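Local coordinates for protein type III restriction-modification enzyme EcoP15I Res subunit (Escherichia coli, PDB 4ZCF) that cuts DNA downstream of 5'-CAGCAG-3' sites together with the Mod subunit, using an N-terminal ATP-binding helicase-type domain and a C-terminal endonuclease domain, at residues Asn78-Met84 against Gln247-Gly253; Thr91-Ile95 against Thr123-Leu127; Asn108-Val114 against Ile181-Asn187. Residues are numbered along the deposited sequence.

Contact 1: Asn78-Met84 against Gln247-Gly253; sequences NIIDVSM and QYIIRYG
Two neighbouring parallel strands of the RecA-like helicase core meet here: 79-84 and 248-253 lie in the seven-stranded parallel sheet, their axes 4.7 Å apart at closest approach and 20° off parallel. Ile79 pairs with Ile249, and the register runs without a slip to Ser83 with Gly253. Asn78, Arg251 and Val82 bury most surface. Asn78 opens the pairing: its O accepts Ile249 N at 3.0 Å, and its p rotamer swings ND2 to 3.0 Å from Gln247 O. Further along, Ile80 N to Ile249 O (2.8 Å), Arg251 N to Ile80 O (3.0 Å), Val82 N to Arg251 O (3.0 Å) and Met84 N to Gly253 O (2.9 Å) hold the backbones together. Val82, chi1 t, shares its face with Ile80, Ile250 and Tyr252, and there Tyr252 meets helix 90-105, which follows the P-loop; Val82 CB touches Tyr252 CD2 at 3.6 Å. On the other face Arg251 folds over to Asp81 in a buried, two-pronged salt bridge: NE to OD1 2.6 Å, NH2 to OD2 2.8 Å.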
loop_
_atom_site.group_PDB
_atom_site.type_symbol
_atom_site.label_atom_id
_atom_site.label_comp_id
_atom_site.label_asym_id
_atom_site.label_seq_id
_atom_site.Cartn_x
_atom_site.Cartn_y
_atom_site.Cartn_z
ATOM N N ASN C 78 -36.740 -13.527 -2.227
ATOM C CA ASN C 78 -36.171 -12.325 -2.867
ATOM C C ASN C 78 -35.188 -12.677 -3.989
ATOM O O ASN C 78 -34.478 -11.808 -4.491
ATOM C CB ASN C 78 -35.560 -11.351 -1.824
ATOM C CG ASN C 78 -34.460 -11.909 -0.933
ATOM O OD1 ASN C 78 -34.082 -13.086 -0.974
ATOM N ND2 ASN C 78 -33.929 -11.054 -0.083
ATOM N N ILE C 79 -35.192 -13.948 -4.404
ATOM C CA ILE C 79 -34.351 -14.467 -5.463
ATOM C C ILE C 79 -35.041 -14.366 -6.818
ATOM O O ILE C 79 -36.081 -14.981 -7.038
ATOM C CB ILE C 79 -33.841 -15.887 -5.125
ATOM C CG1 ILE C 79 -33.011 -15.866 -3.810
ATOM C CG2 ILE C 79 -33.046 -16.492 -6.292
ATOM C CD1 ILE C 79 -32.855 -17.198 -3.136
ATOM N N ILE C 80 -34.450 -13.580 -7.723
ATOM C CA ILE C 80 -34.912 -13.390 -9.099
ATOM C C ILE C 80 -33.961 -14.179 -10.033
ATOM O O ILE C 80 -32.735 -14.121 -9.853
ATOM C CB ILE C 80 -34.988 -11.872 -9.428
ATOM C CG1 ILE C 80 -35.887 -11.137 -8.407
ATOM C CG2 ILE C 80 -35.446 -11.620 -10.868
ATOM C CD1 ILE C 80 -35.615 -9.670 -8.234
ATOM N N ASP C 81 -34.521 -14.944 -10.998
ATOM C CA ASP C 81 -33.706 -15.744 -11.914
ATOM C C ASP C 81 -33.748 -15.321 -13.362
ATOM O O ASP C 81 -34.813 -15.020 -13.900
ATOM C CB ASP C 81 -34.017 -17.233 -11.787
ATOM C CG ASP C 81 -33.720 -17.779 -10.412
ATOM O OD1 ASP C 81 -32.744 -17.313 -9.788
ATOM O OD2 ASP C 81 -34.447 -18.689 -9.969
ATOM N N VAL C 82 -32.564 -15.323 -13.992
ATOM C CA VAL C 82 -32.336 -15.002 -15.397
ATOM C C VAL C 82 -31.565 -16.184 -15.983
ATOM O O VAL C 82 -30.546 -16.599 -15.419
ATOM C CB VAL C 82 -31.580 -13.653 -15.586
ATOM C CG1 VAL C 82 -31.251 -13.396 -17.049
ATOM C CG2 VAL C 82 -32.366 -12.484 -15.013
ATOM N N SER C 83 -32.078 -16.746 -17.080
ATOM C CA SER C 83 -31.457 -17.869 -17.759
ATOM C C SER C 83 -31.032 -17.467 -19.168
ATOM O O SER C 83 -31.856 -17.098 -20.009
ATOM C CB SER C 83 -32.365 -19.096 -17.761
ATOM O OG SER C 83 -31.695 -20.189 -18.362
ATOM N N MET C 84 -29.716 -17.472 -19.392
ATOM C CA MET C 84 -29.095 -17.105 -20.664
ATOM C C MET C 84 -28.043 -18.113 -20.980
ATOM O O MET C 84 -27.224 -18.423 -20.116
ATOM C CB MET C 84 -28.455 -15.712 -20.586
ATOM C CG MET C 84 -29.401 -14.646 -20.138
ATOM S SD MET C 84 -29.080 -13.142 -21.024
ATOM C CE MET C 84 -29.924 -12.082 -20.073
ATOM N N GLN C 247 -30.924 -7.452 0.014
ATOM C CA GLN C 247 -32.246 -6.935 -0.345
ATOM C C GLN C 247 -32.927 -7.859 -1.333
ATOM O O GLN C 247 -34.077 -8.228 -1.107
ATOM C CB GLN C 247 -32.182 -5.491 -0.871
ATOM C CG GLN C 247 -32.092 -4.432 0.218
ATOM C CD GLN C 247 -31.968 -3.044 -0.364
ATOM O OE1 GLN C 247 -32.936 -2.444 -0.829
ATOM N NE2 GLN C 247 -30.775 -2.491 -0.336
ATOM N N TYR C 248 -32.197 -8.255 -2.406
ATOM C CA TYR C 248 -32.626 -9.131 -3.510
ATOM C C TYR C 248 -31.410 -9.790 -4.132
ATOM O O TYR C 248 -30.351 -9.164 -4.227
ATOM C CB TYR C 248 -33.358 -8.330 -4.611
ATOM C CG TYR C 248 -34.721 -7.825 -4.201
ATOM C CD1 TYR C 248 -34.873 -6.583 -3.590
ATOM C CD2 TYR C 248 -35.864 -8.584 -4.431
ATOM C CE1 TYR C 248 -36.121 -6.133 -3.168
ATOM C CE2 TYR C 248 -37.117 -8.142 -4.016
ATOM C CZ TYR C 248 -37.239 -6.915 -3.385
ATOM O OH TYR C 248 -38.465 -6.473 -2.964
ATOM N N ILE C 249 -31.576 -11.036 -4.596
ATOM C CA ILE C 249 -30.523 -11.821 -5.243
ATOM C C ILE C 249 -30.899 -12.143 -6.703
ATOM O O ILE C 249 -31.901 -12.820 -6.940
ATOM C CB ILE C 249 -30.157 -13.093 -4.412
ATOM C CG1 ILE C 249 -29.620 -12.732 -2.999
ATOM C CG2 ILE C 249 -29.173 -13.984 -5.153
ATOM C CD1 ILE C 249 -30.044 -13.670 -1.931
ATOM N N ILE C 250 -30.082 -11.681 -7.676
ATOM C CA ILE C 250 -30.331 -11.951 -9.095
ATOM C C ILE C 250 -29.315 -12.976 -9.622
ATOM O O ILE C 250 -28.133 -12.650 -9.711
ATOM C CB ILE C 250 -30.469 -10.677 -9.992
ATOM C CG1 ILE C 250 -31.162 -9.488 -9.271
ATOM C CG2 ILE C 250 -31.255 -11.043 -11.253
ATOM C CD1 ILE C 250 -30.285 -8.531 -8.488
ATOM N N ARG C 251 -29.776 -14.222 -9.933
ATOM C CA ARG C 251 -28.925 -15.342 -10.390
ATOM C C ARG C 251 -28.880 -15.432 -11.906
ATOM O O ARG C 251 -29.926 -15.366 -12.557
ATOM C CB ARG C 251 -29.356 -16.689 -9.790
ATOM C CG ARG C 251 -29.585 -16.700 -8.273
ATOM C CD ARG C 251 -29.866 -18.109 -7.739
ATOM N NE ARG C 251 -31.095 -18.692 -8.294
ATOM C CZ ARG C 251 -31.504 -19.945 -8.100
ATOM N NH1 ARG C 251 -30.798 -20.774 -7.339
ATOM N NH2 ARG C 251 -32.627 -20.378 -8.664
ATOM N N TYR C 252 -27.673 -15.591 -12.470
ATOM C CA TYR C 252 -27.472 -15.603 -13.922
ATOM C C TYR C 252 -26.706 -16.796 -14.364
ATOM O O TYR C 252 -25.591 -17.033 -13.883
ATOM C CB TYR C 252 -26.712 -14.343 -14.378
ATOM C CG TYR C 252 -27.494 -13.063 -14.196
ATOM C CD1 TYR C 252 -27.515 -12.406 -12.967
ATOM C CD2 TYR C 252 -28.154 -12.468 -15.269
ATOM C CE1 TYR C 252 -28.196 -11.205 -12.805
ATOM C CE2 TYR C 252 -28.852 -11.272 -15.113
ATOM C CZ TYR C 252 -28.887 -10.655 -13.872
ATOM O OH TYR C 252 -29.584 -9.494 -13.693
ATOM N N GLY C 253 -27.267 -17.512 -15.322
ATOM C CA GLY C 253 -26.598 -18.684 -15.853
ATOM C C GLY C 253 -27.397 -19.453 -16.866
ATOM O O GLY C 253 -28.509 -19.068 -17.230
#

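Contact 2: Thr91-Ile95 against Thr123-Leu127; sequences TYTYI and TVNFL. With AMP (adenosine monophosphate), chain H.
Both segments are helical, with Ile95 N to Thr91 O and Leu127 N to Thr123 O each 3.0 Å; their axes approach no closer than 11.6 Å and cross at -60°. Residues 91-95 belong to the helix that follows the P-loop of this RecA-like helicase domain, and between the two helices sits part of the AMP cleft. The wide gap is bridged by long side chains, with no hydrogen bond across it. Phe126, chi1 t, reaches over: its CD2 lies 3.7 Å from Thr91 CG2 and 3.8 Å from Ile95 CD1, while CE2 is 4.2 Å from Tyr92 CB. Ile95 CD1 also meets Leu127 CD2 at 4.0 Å. Tyr94, chi1 p, brings OH to 3.3 Å from Thr123 CG2, that hydroxyl being hydrogen-bonded to Asp226, another AMP-binding residue. The nucleotide spans both helices: Thr123 OG1, hydrogen-bonded to Ile119 O, is 3.3 Å from AMP O3P, the ribose C2' lies over one face of the Phe126 ring, and Thr91 OG1 is 2.7 Å from AMP O2P.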
loop_
_atom_site.group_PDB
_atom_site.type_symbol
_atom_site.label_atom_id
_atom_site.label_comp_id
_atom_site.label_asym_id
_atom_site.label_seq_id
_atom_site.Cartn_x
_atom_site.Cartn_y
_atom_site.Cartn_z
ATOM N N THR C 91 -23.052 -11.411 -18.731
ATOM C CA THR C 91 -22.213 -10.493 -17.969
ATOM C C THR C 91 -22.612 -9.065 -18.307
ATOM O O THR C 91 -22.949 -8.312 -17.398
ATOM C CB THR C 91 -20.724 -10.815 -18.203
ATOM O OG1 THR C 91 -20.519 -12.214 -18.029
ATOM C CG2 THR C 91 -19.804 -10.060 -17.268
ATOM N N TYR C 92 -22.617 -8.698 -19.606
ATOM C CA TYR C 92 -23.062 -7.375 -20.053
ATOM C C TYR C 92 -24.477 -7.046 -19.510
ATOM O O TYR C 92 -24.699 -5.927 -19.037
ATOM C CB TYR C 92 -23.047 -7.268 -21.585
ATOM C CG TYR C 92 -23.648 -5.968 -22.086
ATOM C CD1 TYR C 92 -22.900 -4.798 -22.117
ATOM C CD2 TYR C 92 -24.977 -5.904 -22.498
ATOM C CE1 TYR C 92 -23.458 -3.595 -22.549
ATOM C CE2 TYR C 92 -25.546 -4.709 -22.925
ATOM C CZ TYR C 92 -24.785 -3.554 -22.946
ATOM O OH TYR C 92 -25.362 -2.370 -23.343
ATOM N N THR C 93 -25.421 -8.030 -19.590
ATOM C CA THR C 93 -26.808 -7.917 -19.137
ATOM C C THR C 93 -26.911 -7.600 -17.639
ATOM O O THR C 93 -27.607 -6.655 -17.280
ATOM C CB THR C 93 -27.630 -9.138 -19.586
ATOM O OG1 THR C 93 -27.663 -9.195 -21.020
ATOM C CG2 THR C 93 -29.048 -9.122 -19.037
ATOM N N TYR C 94 -26.215 -8.364 -16.775
ATOM C CA TYR C 94 -26.242 -8.086 -15.348
ATOM C C TYR C 94 -25.592 -6.756 -14.977
ATOM O O TYR C 94 -26.037 -6.091 -14.042
ATOM C CB TYR C 94 -25.823 -9.283 -14.476
ATOM C CG TYR C 94 -24.365 -9.679 -14.372
ATOM C CD1 TYR C 94 -23.424 -8.810 -13.811
ATOM C CD2 TYR C 94 -23.970 -10.992 -14.591
ATOM C CE1 TYR C 94 -22.101 -9.204 -13.610
ATOM C CE2 TYR C 94 -22.651 -11.398 -14.392
ATOM C CZ TYR C 94 -21.718 -10.499 -13.910
ATOM O OH TYR C 94 -20.424 -10.921 -13.715
ATOM N N ILE C 95 -24.578 -6.343 -15.748
ATOM C CA ILE C 95 -23.922 -5.056 -15.532
ATOM C C ILE C 95 -24.880 -3.940 -15.940
ATOM O O ILE C 95 -25.075 -3.001 -15.167
ATOM C CB ILE C 95 -22.526 -4.969 -16.196
ATOM C CG1 ILE C 95 -21.536 -5.930 -15.487
ATOM C CG2 ILE C 95 -22.010 -3.543 -16.142
ATOM C CD1 ILE C 95 -20.316 -6.368 -16.315
ATOM N N THR C 123 -14.407 -11.249 -15.259
ATOM C CA THR C 123 -15.442 -10.286 -14.829
ATOM C C THR C 123 -14.792 -8.926 -14.521
ATOM O O THR C 123 -15.278 -7.901 -14.984
ATOM C CB THR C 123 -16.279 -10.858 -13.644
ATOM O OG1 THR C 123 -16.904 -12.075 -14.062
ATOM C CG2 THR C 123 -17.338 -9.897 -13.141
ATOM N N VAL C 124 -13.678 -8.937 -13.764
ATOM C CA VAL C 124 -12.933 -7.736 -13.388
ATOM C C VAL C 124 -12.333 -7.032 -14.618
ATOM O O VAL C 124 -12.524 -5.826 -14.772
ATOM C CB VAL C 124 -11.921 -8.045 -12.250
ATOM C CG1 VAL C 124 -10.955 -6.897 -12.005
ATOM C CG2 VAL C 124 -12.666 -8.410 -10.962
ATOM N N ASN C 125 -11.693 -7.783 -15.519
ATOM C CA ASN C 125 -11.112 -7.280 -16.762
ATOM C C ASN C 125 -12.149 -6.460 -17.531
ATOM O O ASN C 125 -11.907 -5.296 -17.850
ATOM C CB ASN C 125 -10.620 -8.469 -17.611
ATOM C CG ASN C 125 -9.640 -8.122 -18.701
ATOM O OD1 ASN C 125 -8.424 -8.258 -18.539
ATOM N ND2 ASN C 125 -10.147 -7.704 -19.849
ATOM N N PHE C 126 -13.326 -7.056 -17.767
ATOM C CA PHE C 126 -14.455 -6.438 -18.456
ATOM C C PHE C 126 -14.931 -5.166 -17.751
ATOM O O PHE C 126 -15.106 -4.149 -18.411
ATOM C CB PHE C 126 -15.601 -7.459 -18.579
ATOM C CG PHE C 126 -16.744 -7.074 -19.497
ATOM C CD1 PHE C 126 -16.503 -6.430 -20.710
ATOM C CD2 PHE C 126 -18.056 -7.423 -19.184
ATOM C CE1 PHE C 126 -17.555 -6.087 -21.554
ATOM C CE2 PHE C 126 -19.107 -7.100 -20.042
ATOM C CZ PHE C 126 -18.850 -6.428 -21.215
ATOM N N LEU C 127 -15.096 -5.219 -16.415
ATOM C CA LEU C 127 -15.529 -4.110 -15.557
ATOM C C LEU C 127 -14.596 -2.919 -15.579
ATOM O O LEU C 127 -15.068 -1.786 -15.508
ATOM C CB LEU C 127 -15.715 -4.573 -14.112
ATOM C CG LEU C 127 -17.029 -5.278 -13.792
ATOM C CD1 LEU C 127 -16.909 -6.101 -12.528
ATOM C CD2 LEU C 127 -18.178 -4.285 -13.669
HETATM P P AMP H . -18.673 -14.917 -17.185
HETATM O O1P AMP H . -18.536 -16.263 -16.580
HETATM O O2P AMP H . -20.084 -14.888 -17.643
HETATM O O3P AMP H . -18.659 -13.984 -16.029
HETATM O "O5'" AMP H . -17.567 -14.573 -18.282
HETATM C "C5'" AMP H . -17.949 -14.210 -19.597
HETATM C "C4'" AMP H . -17.014 -13.204 -20.189
HETATM O "O4'" AMP H . -17.444 -12.837 -21.529
HETATM C "C3'" AMP H . -17.034 -11.942 -19.398
HETATM O "O3'" AMP H . -15.996 -11.993 -18.419
HETATM C "C2'" AMP H . -16.863 -10.849 -20.373
HETATM O "O2'" AMP H . -15.477 -10.505 -20.513
HETATM C "C1'" AMP H . -17.344 -11.391 -21.679
HETATM N N9 AMP H . -18.549 -10.822 -22.134
HETATM C C8 AMP H . -19.706 -11.003 -21.528
HETATM N N7 AMP H . -20.690 -10.366 -22.222
HETATM C C5 AMP H . -20.036 -9.782 -23.401
HETATM C C6 AMP H . -20.399 -9.012 -24.542
HETATM N N6 AMP H . -21.744 -8.612 -24.750
HETATM N N1 AMP H . -19.433 -8.659 -25.428
HETATM C C2 AMP H . -18.164 -9.002 -25.260
HETATM N N3 AMP H . -17.750 -9.720 -24.220
HETATM C C4 AMP H . -18.616 -10.140 -23.267
#

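Contact 3: Asn108-Val114 against Ile181-Asn187; sequences NKFIIIV and IHVLVIN. With nucleotides of chain E.
Strands 109-113 and 181-186 run side by side in the same direction, axes 4.6 Å apart at closest and inclined by 20°. Lys109 sits opposite His182, and the match continues residue for residue to Ile113 with Ile186. Six backbone hydrogen bonds zigzag across: His182 N to Asn108 O (2.6 Å), Phe110 N to His182 O (3.1 Å), Leu184 N to Phe110 O (2.9 Å), Ile112 N to Leu184 O (2.7 Å), Ile186 N to Ile112 O (3.1 Å) and Val114 N to Ile186 O (2.8 Å). The odd-numbered residues of 109-113 turn their backbone polar groups the other way, where Ile111 and Ile113 bond to strand 222-226; on the far flank Ile181 bonds to Glu143.

Phe110, Ile112, Val183 and Val185 share one face, where Ile112 CD1 comes within 3.4 Å of Val183 CG2; helices 90-105 and 117-128 cover it. Ile111, Leu184, Ile113 and Ile186 line the other, with Ile111 CG2 3.8 Å from Ile186 CG2. Buried polar ends on this second face are also satisfied: Lys109 NZ bonds to the carbonyls of Leu41, Phe170 and Ala173, and His182 uses ND1 for Tyr147 OH and NE2 for Ser174 O.

At the C-terminal end Asn187, chi1 p, stands at the N-cap position before helix 188-191. Its OD1 takes Lys120 NZ, and its ND2 donates to OP1 of DT6 in chain E at 3.1 Å. A parallel strand pair running into a helix N-cap that meets a DNA phosphate is consistent with the RecA-like core of this helicase-type domain.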
loop_
_atom_site.group_PDB
_atom_site.type_symbol
_atom_site.label_atom_id
_atom_site.label_comp_id
_atom_site.label_asym_id
_atom_site.label_seq_id
_atom_site.Cartn_x
_atom_site.Cartn_y
_atom_site.Cartn_z
ATOM N N ASN C 108 -26.558 1.987 -5.114
ATOM C CA ASN C 108 -25.185 2.273 -5.537
ATOM C C ASN C 108 -24.120 1.282 -5.040
ATOM O O ASN C 108 -22.929 1.476 -5.302
ATOM C CB ASN C 108 -24.818 3.735 -5.197
ATOM C CG ASN C 108 -24.693 4.028 -3.725
ATOM O OD1 ASN C 108 -25.592 3.741 -2.924
ATOM N ND2 ASN C 108 -23.586 4.659 -3.347
ATOM N N LYS C 109 -24.550 0.240 -4.313
ATOM C CA LYS C 109 -23.670 -0.774 -3.749
ATOM C C LYS C 109 -24.179 -2.178 -4.043
ATOM O O LYS C 109 -25.295 -2.539 -3.665
ATOM C CB LYS C 109 -23.399 -0.508 -2.258
ATOM C CG LYS C 109 -22.353 0.588 -2.074
ATOM C CD LYS C 109 -21.868 0.746 -0.671
ATOM C CE LYS C 109 -21.104 2.043 -0.579
ATOM N NZ LYS C 109 -20.598 2.285 0.808
ATOM N N PHE C 110 -23.373 -2.938 -4.802
ATOM C CA PHE C 110 -23.698 -4.282 -5.282
ATOM C C PHE C 110 -22.536 -5.247 -5.039
ATOM O O PHE C 110 -21.375 -4.865 -5.182
ATOM C CB PHE C 110 -24.004 -4.244 -6.804
ATOM C CG PHE C 110 -25.012 -3.214 -7.266
ATOM C CD1 PHE C 110 -24.624 -1.903 -7.528
ATOM C CD2 PHE C 110 -26.331 -3.567 -7.502
ATOM C CE1 PHE C 110 -25.564 -0.943 -7.935
ATOM C CE2 PHE C 110 -27.266 -2.612 -7.929
ATOM C CZ PHE C 110 -26.876 -1.309 -8.144
ATOM N N ILE C 111 -22.859 -6.505 -4.713
ATOM C CA ILE C 111 -21.874 -7.573 -4.538
ATOM C C ILE C 111 -22.039 -8.559 -5.723
ATOM O O ILE C 111 -23.137 -9.094 -5.915
ATOM C CB ILE C 111 -21.913 -8.273 -3.134
ATOM C CG1 ILE C 111 -21.866 -7.232 -1.982
ATOM C CG2 ILE C 111 -20.755 -9.282 -3.009
ATOM C CD1 ILE C 111 -22.037 -7.793 -0.485
ATOM N N ILE C 112 -20.972 -8.738 -6.542
ATOM C CA ILE C 112 -20.958 -9.691 -7.657
ATOM C C ILE C 112 -20.285 -10.940 -7.113
ATOM O O ILE C 112 -19.070 -10.910 -6.853
ATOM C CB ILE C 112 -20.212 -9.201 -8.943
ATOM C CG1 ILE C 112 -20.883 -7.975 -9.568
ATOM C CG2 ILE C 112 -20.087 -10.342 -9.977
ATOM C CD1 ILE C 112 -19.999 -7.275 -10.596
ATOM N N ILE C 113 -21.061 -12.030 -6.940
ATOM C CA ILE C 113 -20.504 -13.271 -6.432
ATOM C C ILE C 113 -20.191 -14.260 -7.575
ATOM O O ILE C 113 -21.063 -14.592 -8.386
ATOM C CB ILE C 113 -21.251 -13.830 -5.199
ATOM C CG1 ILE C 113 -21.447 -12.700 -4.156
ATOM C CG2 ILE C 113 -20.482 -15.034 -4.589
ATOM C CD1 ILE C 113 -22.181 -13.013 -2.875
ATOM N N VAL C 114 -18.900 -14.632 -7.685
ATOM C CA VAL C 114 -18.391 -15.497 -8.751
ATOM C C VAL C 114 -17.879 -16.822 -8.167
ATOM O O VAL C 114 -17.534 -16.842 -6.993
ATOM C CB VAL C 114 -17.393 -14.784 -9.734
ATOM C CG1 VAL C 114 -18.069 -13.628 -10.478
ATOM C CG2 VAL C 114 -16.114 -14.323 -9.035
ATOM N N ILE C 181 -21.165 4.225 -8.873
ATOM C CA ILE C 181 -21.769 2.956 -8.489
ATOM C C ILE C 181 -20.572 2.160 -7.928
ATOM O O ILE C 181 -19.500 2.157 -8.543
ATOM C CB ILE C 181 -22.450 2.246 -9.695
ATOM C CG1 ILE C 181 -23.725 2.990 -10.116
ATOM C CG2 ILE C 181 -22.777 0.792 -9.370
ATOM C CD1 ILE C 181 -24.034 2.887 -11.566
ATOM N N HIS C 182 -20.738 1.541 -6.747
ATOM C CA HIS C 182 -19.680 0.782 -6.074
ATOM C C HIS C 182 -19.936 -0.723 -6.187
ATOM O O HIS C 182 -20.995 -1.199 -5.783
ATOM C CB HIS C 182 -19.530 1.237 -4.605
ATOM C CG HIS C 182 -19.340 2.719 -4.450
ATOM N ND1 HIS C 182 -18.122 3.323 -4.711
ATOM C CD2 HIS C 182 -20.228 3.671 -4.072
ATOM C CE1 HIS C 182 -18.310 4.617 -4.501
ATOM N NE2 HIS C 182 -19.559 4.874 -4.103
ATOM N N VAL C 183 -18.976 -1.473 -6.735
ATOM C CA VAL C 183 -19.160 -2.914 -6.912
ATOM C C VAL C 183 -18.065 -3.848 -6.331
ATOM O O VAL C 183 -16.885 -3.723 -6.663
ATOM C CB VAL C 183 -19.638 -3.281 -8.351
ATOM C CG1 VAL C 183 -18.576 -2.992 -9.402
ATOM C CG2 VAL C 183 -20.099 -4.722 -8.428
ATOM N N LEU C 184 -18.483 -4.774 -5.462
ATOM C CA LEU C 184 -17.622 -5.773 -4.843
ATOM C C LEU C 184 -17.610 -7.086 -5.616
ATOM O O LEU C 184 -18.606 -7.807 -5.629
ATOM C CB LEU C 184 -17.995 -6.023 -3.373
ATOM C CG LEU C 184 -16.965 -6.831 -2.572
ATOM C CD1 LEU C 184 -15.795 -5.972 -2.152
ATOM C CD2 LEU C 184 -17.589 -7.450 -1.349
ATOM N N VAL C 185 -16.480 -7.406 -6.237
ATOM C CA VAL C 185 -16.308 -8.678 -6.939
ATOM C C VAL C 185 -15.571 -9.644 -5.971
ATOM O O VAL C 185 -14.487 -9.321 -5.476
ATOM C CB VAL C 185 -15.593 -8.526 -8.304
ATOM C CG1 VAL C 185 -15.690 -9.812 -9.123
ATOM C CG2 VAL C 185 -16.155 -7.339 -9.087
ATOM N N ILE C 186 -16.205 -10.796 -5.671
ATOM C CA ILE C 186 -15.728 -11.838 -4.737
ATOM C C ILE C 186 -16.030 -13.250 -5.279
ATOM O O ILE C 186 -17.096 -13.479 -5.852
ATOM C CB ILE C 186 -16.341 -11.615 -3.305
ATOM C CG1 ILE C 186 -15.685 -12.528 -2.245
ATOM C CG2 ILE C 186 -17.884 -11.747 -3.312
ATOM C CD1 ILE C 186 -15.864 -12.077 -0.792
ATOM N N ASN C 187 -15.083 -14.179 -5.095
ATOM C CA ASN C 187 -15.210 -15.580 -5.504
ATOM C C ASN C 187 -15.679 -16.441 -4.321
ATOM O O ASN C 187 -15.830 -15.911 -3.226
ATOM C CB ASN C 187 -13.925 -16.110 -6.158
ATOM C CG ASN C 187 -12.715 -16.108 -5.263
ATOM O OD1 ASN C 187 -12.315 -15.068 -4.716
ATOM N ND2 ASN C 187 -12.102 -17.276 -5.106
ATOM P P DT E 6 -8.642 -17.990 -3.334
ATOM O OP1 DT E 6 -9.568 -16.842 -3.426
ATOM O OP2 DT E 6 -7.263 -17.818 -3.822
ATOM O "O5'" DT E 6 -8.505 -18.430 -1.822
ATOM C "C5'" DT E 6 -9.521 -18.938 -0.982
ATOM C "C4'" DT E 6 -8.944 -19.286 0.388
ATOM O "O4'" DT E 6 -8.324 -20.593 0.384
ATOM C "C3'" DT E 6 -7.886 -18.318 0.899
ATOM O "O3'" DT E 6 -8.286 -17.862 2.166
ATOM C "C2'" DT E 6 -6.568 -19.094 0.877
ATOM C "C1'" DT E 6 -7.045 -20.537 0.980
ATOM N N1 DT E 6 -6.175 -21.588 0.352
ATOM C C2 DT E 6 -5.944 -22.745 1.059
ATOM O O2 DT E 6 -6.360 -22.921 2.188
ATOM N N3 DT E 6 -5.192 -23.688 0.397
ATOM C C4 DT E 6 -4.635 -23.597 -0.879
ATOM O O4 DT E 6 -3.951 -24.521 -1.345
ATOM C C5 DT E 6 -4.945 -22.383 -1.586
ATOM C C7 DT E 6 -4.424 -22.193 -2.985
ATOM C C6 DT E 6 -5.694 -21.456 -0.946
#

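How the contacts relate
From the N terminus the chain lays down strand 79-84, passes through the P-loop into helix 90-105, returns as strand 109-113 and continues into helix 117-128. Contact 2 closes the shortest loop, joining the two helices. Contact 3 pairs 109-113 with strand 180-186 and crosses contact 2, since their segments alternate. Both nest inside the long loop that contact 1 closes when strand 248-253 returns beside 79-84. Contacts 1 and 3 share one sheet, with strand 222-226 between them. Contact 2 packs on that sheet: Tyr94 CB is 3.4 Å from Tyr252 CZ, and Leu127 CD1 is 3.7 Å from Val185 CG2. AMP and DNA thus meet one compact domain.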